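Side-chain contacts in putative cell surface protein, similar to internalin proteins (Listeria monocytogenes EGD-e, PDB 5KZS), which is of unknown function but resembles the leucine-rich repeat internalins, a family whose member InlP binds host afadin and helps the bacterium cross basement membranes: residues N228-N233 against I238-Q243; P263-L268 against P277-S282. All blocks are in the same frame, centred on the assembly; numbering follows the deposited sequence.

Interaction 1: N228-N233 against I238-Q243; sequences NELPSN and IFIENQ
Leu230, Ile238 and Ile240 share a first-torsion choice that carries their branches into one apolar cluster. In Leu230, CG stands opposite the carbonyl carbon (chi1 -53°), and in both isoleucines CG1 does the same, with an extended second torsion that leaves CD1 as the leading atom. Since the CB atoms of all three already point across the gap, the CD1 ends of the isoleucines do the touching, against CB and both methyls of Leu230. The leucine is forked between them. Its CD2 methyl meets Ile240 CD1 tip to tip at 3.5 Å, closer than usual for two methyl carbons, whereas its other branch turns to Ile238, with Leu230 CD1 lying 3.9 Å from Ile238 CD1. Ile238 CD1 also lies 3.8 Å from Leu230 CB. These two side chains run at a slant to each other rather than end to end. Pro231 adds its CD, 4.1 Å from Ile238 CD1. All four residues are buried, and no hydrogen bond crosses between the segments. The all-apolar contact fits its position: strand 238-239 is the last in the parallel sheet of the leucine-rich repeat domain, and 228-233 belongs to the loop returning toward it, so the contact fills the interior of the final turn of the solenoid. Helix 263-270 closes this end, with Ile264 and Leu268 also packing on Leu230. Further along the segment, the Gln243 side chain folds back on its own backbone, NE2 giving a bent bond to Asn242 O (2.7 Å, N-H...O angle 139°), with the oxygen tilted somewhat from the amide plane. Leu222 O is a second acceptor for Gln243 NE2, and Leu227 N donates to Gln243 OE1.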
loop_
_atom_site.group_PDB
_atom_site.type_symbol
_atom_site.label_atom_id
_atom_site.label_comp_id
_atom_site.label_asym_id
_atom_site.label_seq_id
_atom_site.Cartn_x
_atom_site.Cartn_y
_atom_site.Cartn_z
ATOM N N ASN A 228 16.654 9.603 -4.526
ATOM C CA ASN A 228 17.510 10.582 -5.187
ATOM C C ASN A 228 17.368 10.493 -6.697
ATOM O O ASN A 228 17.726 11.415 -7.412
ATOM C CB ASN A 228 18.969 10.365 -4.802
ATOM C CG ASN A 228 19.229 10.652 -3.344
ATOM O OD1 ASN A 228 18.902 9.844 -2.496
ATOM N ND2 ASN A 228 19.814 11.806 -3.047
ATOM N N GLU A 229 16.838 9.385 -7.185
ATOM C CA GLU A 229 16.792 9.139 -8.609
ATOM C C GLU A 229 15.670 8.154 -8.883
ATOM O O GLU A 229 15.482 7.189 -8.141
ATOM C CB GLU A 229 18.156 8.603 -9.090
ATOM C CG GLU A 229 18.122 7.662 -10.296
ATOM C CD GLU A 229 19.466 7.537 -10.986
ATOM O OE1 GLU A 229 19.545 7.935 -12.169
ATOM O OE2 GLU A 229 20.444 7.053 -10.354
ATOM N N LEU A 230 14.960 8.413 -9.973
ATOM C CA LEU A 230 13.797 7.654 -10.366
ATOM C C LEU A 230 14.120 6.602 -11.429
ATOM O O LEU A 230 14.933 6.845 -12.307
ATOM C CB LEU A 230 12.732 8.605 -10.918
ATOM C CG LEU A 230 12.305 9.809 -10.059
ATOM C CD1 LEU A 230 11.224 10.592 -10.784
ATOM C CD2 LEU A 230 11.837 9.415 -8.663
ATOM N N PRO A 231 13.441 5.443 -11.378
ATOM C CA PRO A 231 13.653 4.386 -12.373
ATOM C C PRO A 231 13.221 4.800 -13.788
ATOM O O PRO A 231 12.020 4.951 -14.063
ATOM C CB PRO A 231 12.779 3.246 -11.857
ATOM C CG PRO A 231 11.688 3.930 -11.098
ATOM C CD PRO A 231 12.355 5.100 -10.442
ATOM N N SER A 232 14.216 4.962 -14.663
ATOM C CA SER A 232 14.040 5.466 -16.037
ATOM C C SER A 232 13.021 4.721 -16.930
ATOM O O SER A 232 12.432 5.338 -17.822
ATOM C CB SER A 232 15.387 5.462 -16.753
ATOM O OG SER A 232 15.885 4.140 -16.844
ATOM N N ASN A 233 12.827 3.416 -16.704
ATOM C CA ASN A 233 11.913 2.599 -17.541
ATOM C C ASN A 233 10.424 2.924 -17.367
ATOM O O ASN A 233 9.612 2.586 -18.229
ATOM C CB ASN A 233 12.115 1.094 -17.289
ATOM C CG ASN A 233 13.476 0.600 -17.712
ATOM O OD1 ASN A 233 14.180 1.248 -18.484
ATOM N ND2 ASN A 233 13.858 -0.558 -17.201
ATOM N N ILE A 238 5.254 8.015 -13.345
ATOM C CA ILE A 238 5.484 8.406 -11.953
ATOM C C ILE A 238 4.638 9.606 -11.550
ATOM O O ILE A 238 4.363 10.487 -12.367
ATOM C CB ILE A 238 6.967 8.646 -11.647
ATOM C CG1 ILE A 238 7.708 7.307 -11.705
ATOM C CG2 ILE A 238 7.157 9.260 -10.260
ATOM C CD1 ILE A 238 9.214 7.406 -11.794
ATOM N N PHE A 239 4.198 9.586 -10.290
ATOM C CA PHE A 239 3.642 10.743 -9.597
ATOM C C PHE A 239 4.431 10.946 -8.310
ATOM O O PHE A 239 4.504 10.056 -7.471
ATOM C CB PHE A 239 2.162 10.515 -9.269
ATOM C CG PHE A 239 1.592 11.484 -8.251
ATOM C CD1 PHE A 239 1.678 11.216 -6.874
ATOM C CD2 PHE A 239 0.945 12.651 -8.662
ATOM C CE1 PHE A 239 1.153 12.101 -5.941
ATOM C CE2 PHE A 239 0.419 13.533 -7.729
ATOM C CZ PHE A 239 0.520 13.259 -6.370
ATOM N N ILE A 240 5.028 12.118 -8.165
ATOM C CA ILE A 240 5.610 12.541 -6.898
ATOM C C ILE A 240 5.266 14.005 -6.752
ATOM O O ILE A 240 5.352 14.761 -7.723
ATOM C CB ILE A 240 7.153 12.372 -6.867
ATOM C CG1 ILE A 240 7.518 10.885 -6.881
ATOM C CG2 ILE A 240 7.777 13.084 -5.656
ATOM C CD1 ILE A 240 8.981 10.608 -7.102
ATOM N N GLU A 241 4.831 14.365 -5.554
ATOM C CA GLU A 241 4.782 15.754 -5.123
ATOM C C GLU A 241 5.641 16.003 -3.899
ATOM O O GLU A 241 6.212 17.082 -3.761
ATOM C CB GLU A 241 3.342 16.192 -4.865
ATOM C CG GLU A 241 2.543 16.274 -6.162
ATOM C CD GLU A 241 1.206 17.000 -6.042
ATOM O OE1 GLU A 241 0.430 16.727 -5.095
ATOM O OE2 GLU A 241 0.936 17.833 -6.934
ATOM N N ASN A 242 5.727 15.025 -3.009
ATOM C CA ASN A 242 6.560 15.138 -1.826
ATOM C C ASN A 242 7.619 14.033 -1.800
ATOM O O ASN A 242 7.382 12.923 -2.276
ATOM C CB ASN A 242 5.699 15.056 -0.584
ATOM C CG ASN A 242 4.440 15.893 -0.698
ATOM O OD1 ASN A 242 4.501 17.121 -0.690
ATOM N ND2 ASN A 242 3.294 15.234 -0.821
ATOM N N GLN A 243 8.776 14.353 -1.235
ATOM C CA GLN A 243 9.916 13.438 -1.194
ATOM C C GLN A 243 10.927 14.031 -0.213
ATOM O O GLN A 243 11.094 15.247 -0.157
ATOM C CB GLN A 243 10.521 13.266 -2.598
ATOM C CG GLN A 243 11.204 11.926 -2.851
ATOM C CD GLN A 243 10.282 10.731 -3.149
ATOM O OE1 GLN A 243 10.754 9.588 -3.227
ATOM N NE2 GLN A 243 8.991 10.983 -3.354
#

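Interaction 2: P263-L268 against P277-S282; sequences PIYFQL and PTVLGS
Tyr265 OH donates to the backbone carbonyl of Pro277, with 2.6 Å between OH and Pro277 O. The approach lies in the carbonyl plane at a C=O...OH angle of 139°, which places the donor on a lone pair of the oxygen; the oxygen in turn sits at the edge of the tyrosine ring, near its plane. This bond spans a junction inside the C-terminal domain, whose strands form a mixed sheet consistent with the immunoglobulin-like region that follows the repeats in internalins. Helix 263-270 supplies the tyrosine, and the loop leading into strand 279-283 supplies the acceptor. Projecting from the helix with CG opposite its backbone N (chi1 176°), Tyr265 can span the gap to the loop. Val279 lies two residues beyond the acceptor. The Tyr265 and Val279 side chains run toward each other, and Val279 CG2 approaches the ring obliquely, 3.3 Å from Tyr265 CE1 and 3.7 Å from Tyr265 CZ. Pro277 itself touches little with its side chain, its CB being 4.2 Å from Tyr265 OH. Other aromatic rings also pack on the tyrosine: Phe320, on strand 312-320, meets it edge-to-face and also touches Val279, linking the helix to the sheet. On the helix itself, Phe266 lies at the edge of the phenol that carries CD2, with Tyr265 CD2 standing 3.6 Å above the Phe266 ring plane, over its centre.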
loop_
_atom_site.group_PDB
_atom_site.type_symbol
_atom_site.label_atom_id
_atom_site.label_comp_id
_atom_site.label_asym_id
_atom_site.label_seq_id
_atom_site.Cartn_x
_atom_site.Cartn_y
_atom_site.Cartn_z
ATOM N N PRO A 263 19.312 13.757 -9.614
ATOM C CA PRO A 263 18.589 13.440 -10.858
ATOM C C PRO A 263 17.062 13.539 -10.779
ATOM O O PRO A 263 16.414 13.813 -11.795
ATOM C CB PRO A 263 19.009 11.996 -11.149
ATOM C CG PRO A 263 20.347 11.841 -10.491
ATOM C CD PRO A 263 20.292 12.703 -9.263
ATOM N N ILE A 264 16.498 13.295 -9.591
ATOM C CA ILE A 264 15.042 13.366 -9.368
ATOM C C ILE A 264 14.444 14.707 -9.809
ATOM O O ILE A 264 13.394 14.722 -10.456
ATOM C CB ILE A 264 14.641 13.005 -7.900
ATOM C CG1 ILE A 264 13.121 12.842 -7.782
ATOM C CG2 ILE A 264 15.151 14.016 -6.878
ATOM C CD1 ILE A 264 12.667 12.231 -6.471
ATOM N N TYR A 265 15.127 15.813 -9.505
ATOM C CA TYR A 265 14.651 17.130 -9.919
ATOM C C TYR A 265 14.408 17.197 -11.432
ATOM O O TYR A 265 13.320 17.600 -11.884
ATOM C CB TYR A 265 15.608 18.249 -9.486
ATOM C CG TYR A 265 15.172 19.617 -9.996
ATOM C CD1 TYR A 265 14.252 20.395 -9.288
ATOM C CD2 TYR A 265 15.648 20.113 -11.211
ATOM C CE1 TYR A 265 13.833 21.635 -9.770
ATOM C CE2 TYR A 265 15.237 21.347 -11.704
ATOM C CZ TYR A 265 14.334 22.110 -10.983
ATOM O OH TYR A 265 13.939 23.327 -11.489
ATOM N N PHE A 266 15.409 16.781 -12.200
ATOM C CA PHE A 266 15.411 16.990 -13.658
ATOM C C PHE A 266 14.581 15.936 -14.346
ATOM O O PHE A 266 14.058 16.154 -15.443
ATOM C CB PHE A 266 16.832 16.982 -14.211
ATOM C CG PHE A 266 17.700 18.055 -13.629
ATOM C CD1 PHE A 266 18.374 17.850 -12.425
ATOM C CD2 PHE A 266 17.819 19.282 -14.260
ATOM C CE1 PHE A 266 19.164 18.842 -11.875
ATOM C CE2 PHE A 266 18.609 20.280 -13.711
ATOM C CZ PHE A 266 19.289 20.058 -12.522
ATOM N N GLN A 267 14.494 14.778 -13.702
ATOM C CA GLN A 267 13.578 13.742 -14.114
ATOM C C GLN A 267 12.128 14.220 -13.971
ATOM O O GLN A 267 11.340 14.124 -14.922
ATOM C CB GLN A 267 13.844 12.473 -13.308
ATOM C CG GLN A 267 15.096 11.762 -13.770
ATOM C CD GLN A 267 15.462 10.579 -12.897
ATOM O OE1 GLN A 267 15.702 10.718 -11.694
ATOM N NE2 GLN A 267 15.519 9.402 -13.503
ATOM N N LEU A 268 11.792 14.758 -12.798
ATOM C CA LEU A 268 10.441 15.306 -12.559
ATOM C C LEU A 268 10.138 16.457 -13.502
ATOM O O LEU A 268 9.041 16.535 -14.059
ATOM C CB LEU A 268 10.281 15.785 -11.114
ATOM C CG LEU A 268 10.195 14.684 -10.057
ATOM C CD1 LEU A 268 10.146 15.294 -8.657
ATOM C CD2 LEU A 268 9.009 13.762 -10.311
ATOM N N PRO A 277 8.935 25.071 -10.538
ATOM C CA PRO A 277 10.357 24.872 -10.886
ATOM C C PRO A 277 11.425 25.401 -9.915
ATOM O O PRO A 277 12.556 24.912 -9.963
ATOM C CB PRO A 277 10.488 25.592 -12.236
ATOM C CG PRO A 277 9.147 25.428 -12.858
ATOM C CD PRO A 277 8.142 25.447 -11.730
ATOM N N THR A 278 11.096 26.354 -9.039
ATOM C CA THR A 278 12.161 27.049 -8.302
ATOM C C THR A 278 12.756 26.128 -7.234
ATOM O O THR A 278 12.040 25.350 -6.613
ATOM C CB THR A 278 11.800 28.457 -7.703
ATOM O OG1 THR A 278 11.810 28.414 -6.270
ATOM C CG2 THR A 278 10.474 29.047 -8.224
ATOM N N VAL A 279 14.079 26.212 -7.087
ATOM C CA VAL A 279 14.834 25.503 -6.076
ATOM C C VAL A 279 15.467 26.503 -5.109
ATOM O O VAL A 279 16.145 27.437 -5.531
ATOM C CB VAL A 279 15.956 24.658 -6.711
ATOM C CG1 VAL A 279 16.630 23.797 -5.648
ATOM C CG2 VAL A 279 15.409 23.801 -7.852
ATOM N N LEU A 280 15.275 26.266 -3.818
ATOM C CA LEU A 280 15.765 27.132 -2.752
ATOM C C LEU A 280 16.809 26.411 -1.890
ATOM O O LEU A 280 16.484 25.607 -1.011
ATOM C CB LEU A 280 14.593 27.563 -1.874
ATOM C CG LEU A 280 13.552 28.491 -2.508
ATOM C CD1 LEU A 280 12.268 28.472 -1.692
ATOM C CD2 LEU A 280 14.079 29.910 -2.626
ATOM N N GLY A 281 18.072 26.712 -2.138
ATOM C CA GLY A 281 19.153 26.242 -1.283
ATOM C C GLY A 281 19.323 27.123 -0.061
ATOM O O GLY A 281 19.291 28.363 -0.169
ATOM N N SER A 282 19.536 26.495 1.095
ATOM C CA SER A 282 19.587 27.221 2.359
ATOM C C SER A 282 20.231 26.398 3.440
ATOM O O SER A 282 20.066 25.193 3.465
ATOM C CB SER A 282 18.165 27.573 2.807
ATOM O OG SER A 282 17.321 26.425 2.756
#

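In the fold
Both segments of interaction 1 precede those of interaction 2 along the chain, and the centres of the two contacts lie about 12 Å apart. Interaction 1 completes the last turn of the leucine-rich repeat solenoid, while interaction 2 fastens helix 263-270 to the mixed sheet of the following domain. The helix is common to both settings: Ile264 N lies 3.1 Å from Asn228 O, and Gln267 NE2 reaches Leu230 O (2.9 Å), both probable hydrogen bonds. One helix therefore presents residues to the repeats and Tyr265 to Pro277 and Val279. This geometry is consistent with a continuous repeat and C-terminal unit, as in other internalins.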